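Local atomic coordinates of 6-aminohexanoate-dimer hydrolase (Bacillus anthracis, PDB entry 4GB7), a protein that probably hydrolyses the amide bond of 6-aminohexanoate dimers, as a serine hydrolase of the beta-lactamase family. Residues F113-N118 / I411-H416; E156-L161 / T263-S268; S279-E284 / K326-S331; N357-P362 / L379-K384. All coordinates share one frame; numbering follows the deposited sequence.

Contact 1: residues F113-N118 / I411-H416; sequences FVVVHN and IDIAHH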
# COMPACT_ATOMS: atom_id res chain seq x y z
N PHE A 113 6.84 -4.18 -13.19
CA PHE A 113 6.99 -2.76 -13.42
C PHE A 113 6.03 -2.40 -14.54
O PHE A 113 6.12 -2.95 -15.61
CB PHE A 113 8.43 -2.41 -13.71
CG PHE A 113 8.70 -0.95 -13.75
CD1 PHE A 113 8.83 -0.22 -12.57
CD2 PHE A 113 8.81 -0.27 -14.96
CE1 PHE A 113 9.09 1.13 -12.61
CE2 PHE A 113 9.13 1.07 -14.99
CZ PHE A 113 9.23 1.78 -13.82
N VAL A 114 5.07 -1.54 -14.24
CA VAL A 114 4.06 -1.11 -15.20
C VAL A 114 4.01 0.43 -15.27
O VAL A 114 3.87 1.11 -14.21
CB VAL A 114 2.68 -1.64 -14.80
CG1 VAL A 114 1.58 -1.08 -15.70
CG2 VAL A 114 2.66 -3.19 -14.76
N VAL A 115 4.04 0.95 -16.49
CA VAL A 115 3.95 2.38 -16.77
C VAL A 115 2.74 2.65 -17.69
O VAL A 115 2.62 2.10 -18.77
CB VAL A 115 5.21 2.95 -17.42
CG1 VAL A 115 5.06 4.47 -17.63
CG2 VAL A 115 6.47 2.56 -16.65
N VAL A 116 1.85 3.50 -17.20
CA VAL A 116 0.65 3.93 -17.91
C VAL A 116 0.79 5.45 -18.12
O VAL A 116 1.25 6.17 -17.22
CB VAL A 116 -0.60 3.64 -17.12
CG1 VAL A 116 -1.87 4.05 -17.90
CG2 VAL A 116 -0.70 2.15 -16.80
N HIS A 117 0.43 5.91 -19.31
CA HIS A 117 0.61 7.33 -19.71
C HIS A 117 -0.58 7.74 -20.55
O HIS A 117 -0.93 7.08 -21.52
CB HIS A 117 1.87 7.51 -20.52
CG HIS A 117 2.17 8.93 -20.88
ND1 HIS A 117 2.54 9.31 -22.12
CD2 HIS A 117 2.12 10.10 -20.10
CE1 HIS A 117 2.74 10.66 -22.14
NE2 HIS A 117 2.47 11.14 -20.91
N ASN A 118 -1.27 8.78 -20.09
CA ASN A 118 -2.51 9.21 -20.72
C ASN A 118 -3.50 8.06 -20.88
O ASN A 118 -4.25 7.96 -21.88
CB ASN A 118 -2.27 9.93 -22.08
CG ASN A 118 -1.46 11.20 -21.96
OD1 ASN A 118 -1.76 12.05 -21.12
ND2 ASN A 118 -0.44 11.35 -22.80
N ILE A 411 10.40 10.59 -12.38
CA ILE A 411 10.39 11.91 -12.98
C ILE A 411 11.02 11.90 -14.38
O ILE A 411 10.43 12.43 -15.34
CB ILE A 411 11.07 12.97 -12.07
CG1 ILE A 411 10.37 13.06 -10.70
CG2 ILE A 411 11.06 14.32 -12.80
CD1 ILE A 411 11.07 13.92 -9.66
N ASP A 412 12.19 11.29 -14.52
CA ASP A 412 12.79 11.18 -15.81
C ASP A 412 11.98 10.41 -16.83
O ASP A 412 11.92 10.82 -18.01
CB ASP A 412 14.18 10.58 -15.70
CG ASP A 412 15.19 11.52 -15.02
OD1 ASP A 412 14.98 12.77 -14.97
OD2 ASP A 412 16.23 10.98 -14.58
N ILE A 413 11.36 9.32 -16.40
CA ILE A 413 10.46 8.60 -17.30
C ILE A 413 9.30 9.50 -17.77
O ILE A 413 8.99 9.56 -18.94
CB ILE A 413 9.92 7.27 -16.70
CG1 ILE A 413 11.06 6.28 -16.51
CG2 ILE A 413 8.78 6.71 -17.59
CD1 ILE A 413 10.70 5.10 -15.62
N ALA A 414 8.64 10.17 -16.82
CA ALA A 414 7.56 11.09 -17.17
C ALA A 414 8.02 12.13 -18.22
O ALA A 414 7.32 12.42 -19.19
CB ALA A 414 7.05 11.80 -15.90
N HIS A 415 9.16 12.76 -18.00
CA HIS A 415 9.60 13.83 -18.90
C HIS A 415 9.93 13.26 -20.28
O HIS A 415 9.72 13.91 -21.29
CB HIS A 415 10.82 14.53 -18.32
CG HIS A 415 10.51 15.35 -17.11
ND1 HIS A 415 11.45 15.98 -16.38
CD2 HIS A 415 9.29 15.59 -16.46
CE1 HIS A 415 10.85 16.64 -15.36
NE2 HIS A 415 9.54 16.38 -15.41
N HIS A 416 10.48 12.05 -20.32
CA HIS A 416 10.70 11.34 -21.58
C HIS A 416 9.43 11.07 -22.35
O HIS A 416 9.35 11.34 -23.55
CB HIS A 416 11.47 10.07 -21.31
CG HIS A 416 11.64 9.20 -22.52
ND1 HIS A 416 12.58 9.44 -23.46
CD2 HIS A 416 10.97 8.08 -22.92
CE1 HIS A 416 12.52 8.50 -24.41
NE2 HIS A 416 11.52 7.66 -24.08
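Phe113 has its CG trans to the backbone N (chi1 -171°), which sends the ring out from strand 110-117 toward the C-terminal helix. Ile413 reaches back from that helix: chi1 near -65° turns CG1 away from its carbonyl carbon, and a nearly extended chi2 of 166° makes CD1 the leading atom. The two side chains approach from opposite directions, and Phe113 CZ stops 4.1 Å from Ile413 CD1. The methyl sits at the ring edge, near the ring plane. The second branch of the isoleucine has its own partner, for Ile413 CG2 lies 4.3 Å from Val115 CG1. One helix residue therefore straddles two strand residues two positions apart, Phe113 and Val115, both on the same face of the sheet. Met387 on the next strand, 387-393, touches Val115, Ile413 and Ala414 and so joins the same cluster, while the ring of His391 meets Phe113 edge-to-face. On the other face of strand 110-117, Val114 and Val116 pack against helix 307-318. The sheet is thus layered between helices, as in the beta-lactamase fold. At the border of the apolar patch, His117 NE2 is hydrogen-bonded to Glu418 just past the helix. Between the two segments themselves no hydrogen bond forms: all three touching residues are buried and aliphatic or aromatic, so adhesion here rests on dispersion and the exclusion of water.

Contact 2: residues E156-L161 / T263-S268; sequences ENRIDL and TITGKS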
# COMPACT_ATOMS: atom_id res chain seq x y z
N GLU A 156 -20.95 9.71 2.55
CA GLU A 156 -22.29 9.10 2.55
C GLU A 156 -22.98 9.41 3.87
O GLU A 156 -24.10 8.99 4.07
CB GLU A 156 -22.20 7.56 2.37
CG GLU A 156 -21.61 7.05 1.03
CD GLU A 156 -21.23 5.55 1.03
OE1 GLU A 156 -21.66 4.84 1.97
OE2 GLU A 156 -20.50 5.05 0.10
N ASN A 157 -22.32 10.16 4.75
CA ASN A 157 -22.79 10.52 6.10
C ASN A 157 -23.02 9.34 7.06
O ASN A 157 -23.91 9.36 7.91
CB ASN A 157 -23.98 11.46 6.00
CG ASN A 157 -23.54 12.82 5.47
OD1 ASN A 157 -22.63 13.45 6.03
ND2 ASN A 157 -24.12 13.25 4.38
N ARG A 158 -22.23 8.30 6.88
CA ARG A 158 -22.30 7.10 7.72
C ARG A 158 -21.35 7.14 8.91
O ARG A 158 -21.54 6.42 9.93
CB ARG A 158 -22.05 5.85 6.87
CG ARG A 158 -23.17 5.68 5.84
CD ARG A 158 -23.14 4.36 5.15
NE ARG A 158 -23.52 3.30 6.09
CZ ARG A 158 -23.53 2.01 5.79
NH1 ARG A 158 -23.14 1.60 4.58
NH2 ARG A 158 -23.88 1.13 6.72
N ILE A 159 -20.31 7.94 8.74
CA ILE A 159 -19.30 8.23 9.77
C ILE A 159 -18.91 9.72 9.64
O ILE A 159 -19.12 10.37 8.60
CB ILE A 159 -18.05 7.34 9.63
CG1 ILE A 159 -17.32 7.57 8.33
CG2 ILE A 159 -18.37 5.85 9.85
CD1 ILE A 159 -16.11 6.67 8.10
N ASP A 160 -18.32 10.24 10.71
CA ASP A 160 -17.85 11.60 10.80
C ASP A 160 -16.37 11.51 11.13
O ASP A 160 -16.00 10.96 12.18
CB ASP A 160 -18.61 12.27 11.93
CG ASP A 160 -18.28 13.75 12.08
OD1 ASP A 160 -17.20 14.22 11.73
OD2 ASP A 160 -19.13 14.46 12.68
N LEU A 161 -15.55 12.06 10.24
CA LEU A 161 -14.12 11.98 10.37
C LEU A 161 -13.56 12.74 11.60
O LEU A 161 -12.46 12.50 12.04
CB LEU A 161 -13.45 12.45 9.09
CG LEU A 161 -13.71 11.60 7.84
CD1 LEU A 161 -12.97 12.17 6.63
CD2 LEU A 161 -13.29 10.16 8.06
N THR A 263 -17.50 -2.69 11.08
CA THR A 263 -18.57 -2.46 12.02
C THR A 263 -19.72 -1.68 11.42
O THR A 263 -20.92 -2.06 11.62
CB THR A 263 -18.04 -1.74 13.27
OG1 THR A 263 -17.08 -2.58 13.91
CG2 THR A 263 -19.18 -1.46 14.28
N ILE A 264 -19.40 -0.57 10.76
CA ILE A 264 -20.44 0.26 10.07
C ILE A 264 -21.23 -0.51 8.99
O ILE A 264 -22.44 -0.45 8.92
CB ILE A 264 -19.87 1.57 9.52
CG1 ILE A 264 -19.41 2.49 10.67
CG2 ILE A 264 -20.83 2.27 8.56
CD1 ILE A 264 -20.50 3.18 11.44
N THR A 265 -20.52 -1.24 8.14
CA THR A 265 -21.13 -1.83 6.96
C THR A 265 -21.65 -3.23 7.19
O THR A 265 -22.47 -3.73 6.40
CB THR A 265 -20.11 -1.89 5.81
OG1 THR A 265 -19.07 -2.82 6.13
CG2 THR A 265 -19.55 -0.52 5.50
N GLY A 266 -21.18 -3.88 8.25
CA GLY A 266 -21.57 -5.25 8.50
C GLY A 266 -21.00 -6.25 7.49
O GLY A 266 -21.48 -7.39 7.40
N LYS A 267 -19.96 -5.83 6.76
CA LYS A 267 -19.33 -6.66 5.71
C LYS A 267 -17.83 -6.69 5.96
O LYS A 267 -17.31 -5.82 6.65
CB LYS A 267 -19.61 -6.06 4.33
CG LYS A 267 -21.08 -6.04 3.92
CD LYS A 267 -21.34 -5.26 2.65
CE LYS A 267 -22.78 -5.44 2.17
NZ LYS A 267 -22.98 -4.84 0.83
N SER A 268 -17.14 -7.69 5.40
CA SER A 268 -15.70 -7.78 5.58
C SER A 268 -14.99 -6.66 4.83
O SER A 268 -15.57 -5.99 3.97
CB SER A 268 -15.18 -9.15 5.12
OG SER A 268 -15.29 -9.23 3.72
O HOH W 1 -24.32 -1.30 5.67
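Ile264, near the end of helix 251-265, is gripped from two directions by the loop 156-161. Its CG1 lies 3.6 Å from Ile159 CG2, a close aliphatic contact, and its CD1 comes 3.7 Å from Arg158 O. On its other branch, CG2 sits over one face of the Arg158 guanidinium, 3.7 Å from NH2. The arginine runs alongside the isoleucine, the two pointing in opposite senses, and a bend at chi3 (70°) in the arginine helps lay the flat group along the helix end. Arg158 NH2 also comes near Ile264 O, but the angle is too poor for a hydrogen bond. A water in the guanidinium plane, at its edge, links the arginine to the next carbonyl: it accepts from Arg158 NH2 at 2.7 Å and donates to Thr265 O at 3.1 Å. Further out, Thr265 OG1 is hydrogen-bonded to Ile261 O and Asn272 ND2, and accepts from Lys267 N at 3.2 Å in an ST turn that shapes the chain as Gly266, with positive phi, leaves the helix. On the opposing segment, Asn157 closes helix 143-155 with a Schellman motif, directly before Arg158. Glu156 adds a salt bridge to Arg276 of helix 269-278. Tyr168 of helix 165-168 touches both isoleucines, and Ile159 also packs on Leu153 of helix 143-155 and Leu182 of helix 182-186, so the contact ties several helices together.

Contact 3: residues S279-E284 / K326-S331; sequences SQIGME and KQILPS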
# COMPACT_ATOMS: atom_id res chain seq x y z
N SER A 279 -14.72 -4.65 -8.32
CA SER A 279 -15.71 -5.13 -9.26
C SER A 279 -16.15 -4.01 -10.22
O SER A 279 -16.94 -4.28 -11.11
CB SER A 279 -16.94 -5.65 -8.54
OG SER A 279 -17.63 -4.64 -7.86
N GLN A 280 -15.66 -2.77 -10.03
CA GLN A 280 -16.20 -1.58 -10.67
C GLN A 280 -15.33 -0.94 -11.71
O GLN A 280 -15.80 -0.06 -12.41
CB GLN A 280 -16.48 -0.51 -9.61
CG GLN A 280 -17.40 -1.02 -8.50
CD GLN A 280 -18.79 -1.11 -8.99
OE1 GLN A 280 -19.35 -0.09 -9.41
NE2 GLN A 280 -19.37 -2.31 -8.95
N ILE A 281 -14.06 -1.37 -11.87
CA ILE A 281 -13.16 -0.64 -12.79
C ILE A 281 -12.42 -1.54 -13.78
O ILE A 281 -11.28 -1.24 -14.18
CB ILE A 281 -12.20 0.35 -12.07
CG1 ILE A 281 -11.19 -0.40 -11.14
CG2 ILE A 281 -13.01 1.35 -11.20
CD1 ILE A 281 -10.12 0.51 -10.55
N GLY A 282 -13.07 -2.65 -14.15
CA GLY A 282 -12.57 -3.51 -15.24
C GLY A 282 -11.36 -4.34 -14.89
O GLY A 282 -10.61 -4.77 -15.80
N MSE A 283 -11.17 -4.61 -13.60
CA MSE A 283 -10.02 -5.44 -13.13
C MSE A 283 -10.02 -6.82 -13.79
O MSE A 283 -11.06 -7.44 -13.97
CB MSE A 283 -10.13 -5.70 -11.64
CG MSE A 283 -10.19 -4.43 -10.76
SE MSE A 283 -8.55 -3.38 -11.01
CE MSE A 283 -8.64 -2.55 -9.26
N GLU A 284 -8.82 -7.28 -14.15
CA GLU A 284 -8.65 -8.54 -14.81
C GLU A 284 -8.75 -9.77 -13.91
O GLU A 284 -9.09 -10.85 -14.41
CB GLU A 284 -7.24 -8.55 -15.44
CG GLU A 284 -7.06 -7.75 -16.67
CD GLU A 284 -5.60 -7.83 -17.10
OE1 GLU A 284 -5.20 -8.84 -17.73
OE2 GLU A 284 -4.87 -6.89 -16.79
N LYS A 326 -18.86 7.50 -14.20
CA LYS A 326 -19.39 7.26 -12.85
C LYS A 326 -18.35 7.62 -11.79
O LYS A 326 -17.16 7.30 -11.92
CB LYS A 326 -19.81 5.80 -12.68
CG LYS A 326 -20.70 5.53 -11.47
CD LYS A 326 -21.35 4.16 -11.57
CE LYS A 326 -22.18 3.86 -10.34
NZ LYS A 326 -21.34 3.86 -9.11
N GLN A 327 -18.82 8.26 -10.72
CA GLN A 327 -18.00 8.57 -9.58
C GLN A 327 -17.89 7.35 -8.66
O GLN A 327 -18.63 7.17 -7.72
CB GLN A 327 -18.61 9.78 -8.85
CG GLN A 327 -17.60 10.55 -8.04
CD GLN A 327 -16.53 11.20 -8.90
OE1 GLN A 327 -16.82 11.83 -9.91
NE2 GLN A 327 -15.27 11.04 -8.47
N ILE A 328 -16.89 6.53 -8.93
CA ILE A 328 -16.60 5.33 -8.17
C ILE A 328 -16.13 5.66 -6.76
O ILE A 328 -16.57 5.01 -5.78
CB ILE A 328 -15.55 4.45 -8.87
CG1 ILE A 328 -15.97 4.16 -10.31
CG2 ILE A 328 -15.35 3.15 -8.09
CD1 ILE A 328 -17.31 3.54 -10.50
N LEU A 329 -15.24 6.64 -6.67
CA LEU A 329 -14.72 7.10 -5.42
C LEU A 329 -14.80 8.62 -5.37
O LEU A 329 -14.84 9.28 -6.37
CB LEU A 329 -13.25 6.65 -5.29
CG LEU A 329 -13.02 5.16 -5.02
CD1 LEU A 329 -11.53 4.88 -5.03
CD2 LEU A 329 -13.67 4.70 -3.73
N PRO A 330 -14.87 9.20 -4.16
CA PRO A 330 -14.97 10.63 -4.03
C PRO A 330 -13.84 11.37 -4.76
O PRO A 330 -12.65 11.02 -4.64
CB PRO A 330 -14.91 10.86 -2.52
CG PRO A 330 -15.33 9.57 -1.92
CD PRO A 330 -14.88 8.52 -2.86
N SER A 331 -14.24 12.42 -5.50
CA SER A 331 -13.26 13.27 -6.15
C SER A 331 -12.40 14.01 -5.10
O SER A 331 -11.30 14.45 -5.38
CB SER A 331 -13.95 14.27 -7.09
OG SER A 331 -14.80 15.11 -6.33
O HOH W 2 -19.82 2.39 -7.85
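Ile328 fits against both Gln280 and Ile281, and this is the close-packed part of the contact. Its CG2 lies 4.1 Å from Gln280 CB, while Ile328 CG1 is 4.2 Å from Ile281 CG2; the two isoleucines approach at a slant. Tyr323 touches both and backs the pair. Even here the fit is moderate, with nothing closer than four ångströms. Toward solvent the packing gives way to polar groups. Gln280 bends at chi2 (-75°), which folds its amide back over its own segment, and NE2 donates to Ser279 OG at 3.1 Å, almost straight at 174° and in the amide plane. Ser279 OG is in turn bonded to Ser274 O, so the amide is fixed in its rotation with OE1 facing Lys326. A water bridges the gap by donating to Gln280 OE1 at 3.0 Å and accepting from Lys326 NZ. That lysine was modelled in two conformers, so its half of the bridge is doubtful. Behind Ile328, Gln327 NE2 donates to Leu329 O at 2.8 Å and also bonds Asn320 O, tying the chain down where it turns. The arrangement is that of a short beta-hairpin, strands 322-323 and 326-327, whose second strand leaves through an inverse gamma turn centred on Gln327, with its weak bond from Ile328 N to Lys326 O, and brings Ile328 to the loop after helix 269-278.

Contact 4: residues N357-P362 / L379-K384; sequences NQWWIP and LYIDPK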
# COMPACT_ATOMS: atom_id res chain seq x y z
N ASN A 357 -4.38 11.23 4.43
CA ASN A 357 -5.37 10.22 4.07
C ASN A 357 -4.80 8.96 3.42
O ASN A 357 -5.32 8.41 2.45
CB ASN A 357 -6.43 10.90 3.16
CG ASN A 357 -7.19 12.00 3.89
OD1 ASN A 357 -7.36 11.92 5.12
ND2 ASN A 357 -7.63 13.03 3.15
N GLN A 358 -3.71 8.49 4.01
CA GLN A 358 -3.02 7.25 3.67
C GLN A 358 -2.07 7.38 2.48
O GLN A 358 -1.48 6.37 2.06
CB GLN A 358 -3.94 6.03 3.56
CG GLN A 358 -4.90 5.85 4.77
CD GLN A 358 -4.18 5.39 6.03
OE1 GLN A 358 -3.91 4.20 6.21
NE2 GLN A 358 -3.92 6.33 6.96
N TRP A 359 -1.91 8.60 1.96
CA TRP A 359 -0.98 8.89 0.83
C TRP A 359 0.21 9.79 1.21
O TRP A 359 0.09 10.74 1.99
CB TRP A 359 -1.73 9.59 -0.31
CG TRP A 359 -2.74 8.72 -0.97
CD1 TRP A 359 -4.09 8.57 -0.64
CD2 TRP A 359 -2.55 7.94 -2.16
NE1 TRP A 359 -4.69 7.73 -1.49
CE2 TRP A 359 -3.81 7.32 -2.44
CE3 TRP A 359 -1.45 7.66 -2.99
CZ2 TRP A 359 -3.98 6.44 -3.49
CZ3 TRP A 359 -1.64 6.79 -4.05
CH2 TRP A 359 -2.90 6.19 -4.30
N TRP A 360 1.38 9.47 0.65
CA TRP A 360 2.57 10.31 0.74
C TRP A 360 2.55 11.35 -0.35
O TRP A 360 2.14 11.08 -1.51
CB TRP A 360 3.86 9.50 0.58
CG TRP A 360 4.02 8.36 1.57
CD1 TRP A 360 3.48 7.10 1.49
CD2 TRP A 360 4.74 8.39 2.86
NE1 TRP A 360 3.83 6.34 2.58
CE2 TRP A 360 4.59 7.07 3.44
CE3 TRP A 360 5.48 9.36 3.55
CZ2 TRP A 360 5.15 6.74 4.65
CZ3 TRP A 360 6.08 9.00 4.75
CH2 TRP A 360 5.91 7.73 5.30
N ILE A 361 3.00 12.55 0.00
CA ILE A 361 3.05 13.69 -0.91
C ILE A 361 4.45 14.24 -0.86
O ILE A 361 4.80 14.99 0.07
CB ILE A 361 2.03 14.77 -0.48
CG1 ILE A 361 0.64 14.19 -0.40
CG2 ILE A 361 2.09 15.95 -1.44
CD1 ILE A 361 -0.31 14.99 0.44
N PRO A 362 5.30 13.81 -1.82
CA PRO A 362 6.71 14.20 -1.77
C PRO A 362 7.01 15.66 -2.06
O PRO A 362 8.13 16.10 -1.86
CB PRO A 362 7.34 13.33 -2.89
CG PRO A 362 6.22 13.04 -3.85
CD PRO A 362 5.04 12.86 -2.91
N LEU A 379 2.98 2.47 -5.57
CA LEU A 379 2.01 3.03 -6.52
C LEU A 379 2.23 4.51 -6.60
O LEU A 379 2.07 5.23 -5.58
CB LEU A 379 0.56 2.75 -6.08
CG LEU A 379 -0.54 3.35 -6.94
CD1 LEU A 379 -0.54 2.93 -8.42
CD2 LEU A 379 -1.89 3.04 -6.27
N TYR A 380 2.55 4.99 -7.76
CA TYR A 380 3.02 6.40 -7.96
C TYR A 380 2.13 7.06 -9.03
O TYR A 380 1.98 6.54 -10.16
CB TYR A 380 4.47 6.38 -8.40
CG TYR A 380 5.08 7.72 -8.78
CD1 TYR A 380 5.75 8.52 -7.83
CD2 TYR A 380 5.05 8.19 -10.08
CE1 TYR A 380 6.33 9.74 -8.17
CE2 TYR A 380 5.62 9.40 -10.43
CZ TYR A 380 6.29 10.16 -9.48
OH TYR A 380 6.88 11.36 -9.81
N ILE A 381 1.53 8.20 -8.70
CA ILE A 381 0.63 8.89 -9.60
C ILE A 381 1.17 10.28 -9.84
O ILE A 381 1.37 11.05 -8.88
CB ILE A 381 -0.80 8.97 -9.00
CG1 ILE A 381 -1.27 7.51 -8.63
CG2 ILE A 381 -1.71 9.72 -9.96
CD1 ILE A 381 -2.59 7.47 -7.96
N ASP A 382 1.36 10.61 -11.10
CA ASP A 382 1.89 11.90 -11.55
C ASP A 382 0.81 12.63 -12.33
O ASP A 382 0.55 12.34 -13.46
CB ASP A 382 3.14 11.65 -12.42
CG ASP A 382 3.71 12.90 -13.06
OD1 ASP A 382 3.05 13.94 -13.03
OD2 ASP A 382 4.88 12.85 -13.56
N PRO A 383 0.11 13.57 -11.68
CA PRO A 383 -0.95 14.27 -12.37
C PRO A 383 -0.47 15.29 -13.41
O PRO A 383 -1.27 15.69 -14.27
CB PRO A 383 -1.70 14.94 -11.25
CG PRO A 383 -0.84 14.90 -10.08
CD PRO A 383 0.36 14.07 -10.34
N LYS A 384 0.81 15.70 -13.37
CA LYS A 384 1.30 16.67 -14.35
C LYS A 384 1.49 15.96 -15.70
O LYS A 384 1.09 16.50 -16.75
CB LYS A 384 2.62 17.31 -13.90
CG LYS A 384 3.10 18.44 -14.79
CD LYS A 384 4.33 19.14 -14.23
CE LYS A 384 4.67 20.40 -15.00
NZ LYS A 384 5.64 20.03 -16.06
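This is a buried aromatic-aliphatic contact in which Trp359, on the small two-stranded sheet 354-356/359-361, brings the outer end of its indole to strand 377-382 of the five-stranded sheet. The six-membered part of the ring does the touching. Trp359 CH2 lies 3.9 Å from Leu379 CD2 and also 3.9 Å from Ile381 CD1, so one ring corner meets two methyl groups of residues two apart on the strand. Trp359 CZ3 adds a contact of 4.1 Å to Ile381 CD1. Both methyls come obliquely to the indole, and the isoleucine side chain runs at about a right angle to the tryptophan. In Ile381 an extended chi2 (176°) pushes CD1 out to the ring, while Leu379 uses just one of its two methyls. Phe369 meets the indole edge-to-face, Val371 touches both Trp359 and Leu379, and Leu317 of helix 307-318 lies against Trp359 and Ile381. Tyr380 projects to the other face, where its hydroxyl bonds Asn364. The tryptophan also comes close to, but does not contact, residues of an SxxK pattern that probably marks the active site, and Trp360 meets the ring of Tyr249. Between the two segments the contact itself rests on shape and dispersion, while the backbone bonding of Trp360 with Glu370 also ties the small strand to the large sheet's edge; the polarisable indole thus shares one hydrophobic core with that sheet's aliphatic side chains.

In the fold
None of the four has a direct hydrogen bond across; contacts 1 and 4 are buried and wholly apolar, whereas 2 and 3 add a bridging water. Contacts 1 and 4 work on opposite faces of the same five-stranded sheet, contact 1 under the C-terminal helix and contact 4 on the side of helix 307-318, and they meet where Ala414 CB packs 3.4 Å from Asp382 OD2. Contacts 2 and 3 lie partly exposed, away from that sheet, at helix ends, loops and a short hairpin strand. Each pairs an isoleucine contact with its water on the exposed side, in contact 3 a less certain one. Helix 143-155 links this pair, its end leading into contact 2 and its side touched by Leu329 and Pro330 of contact 3.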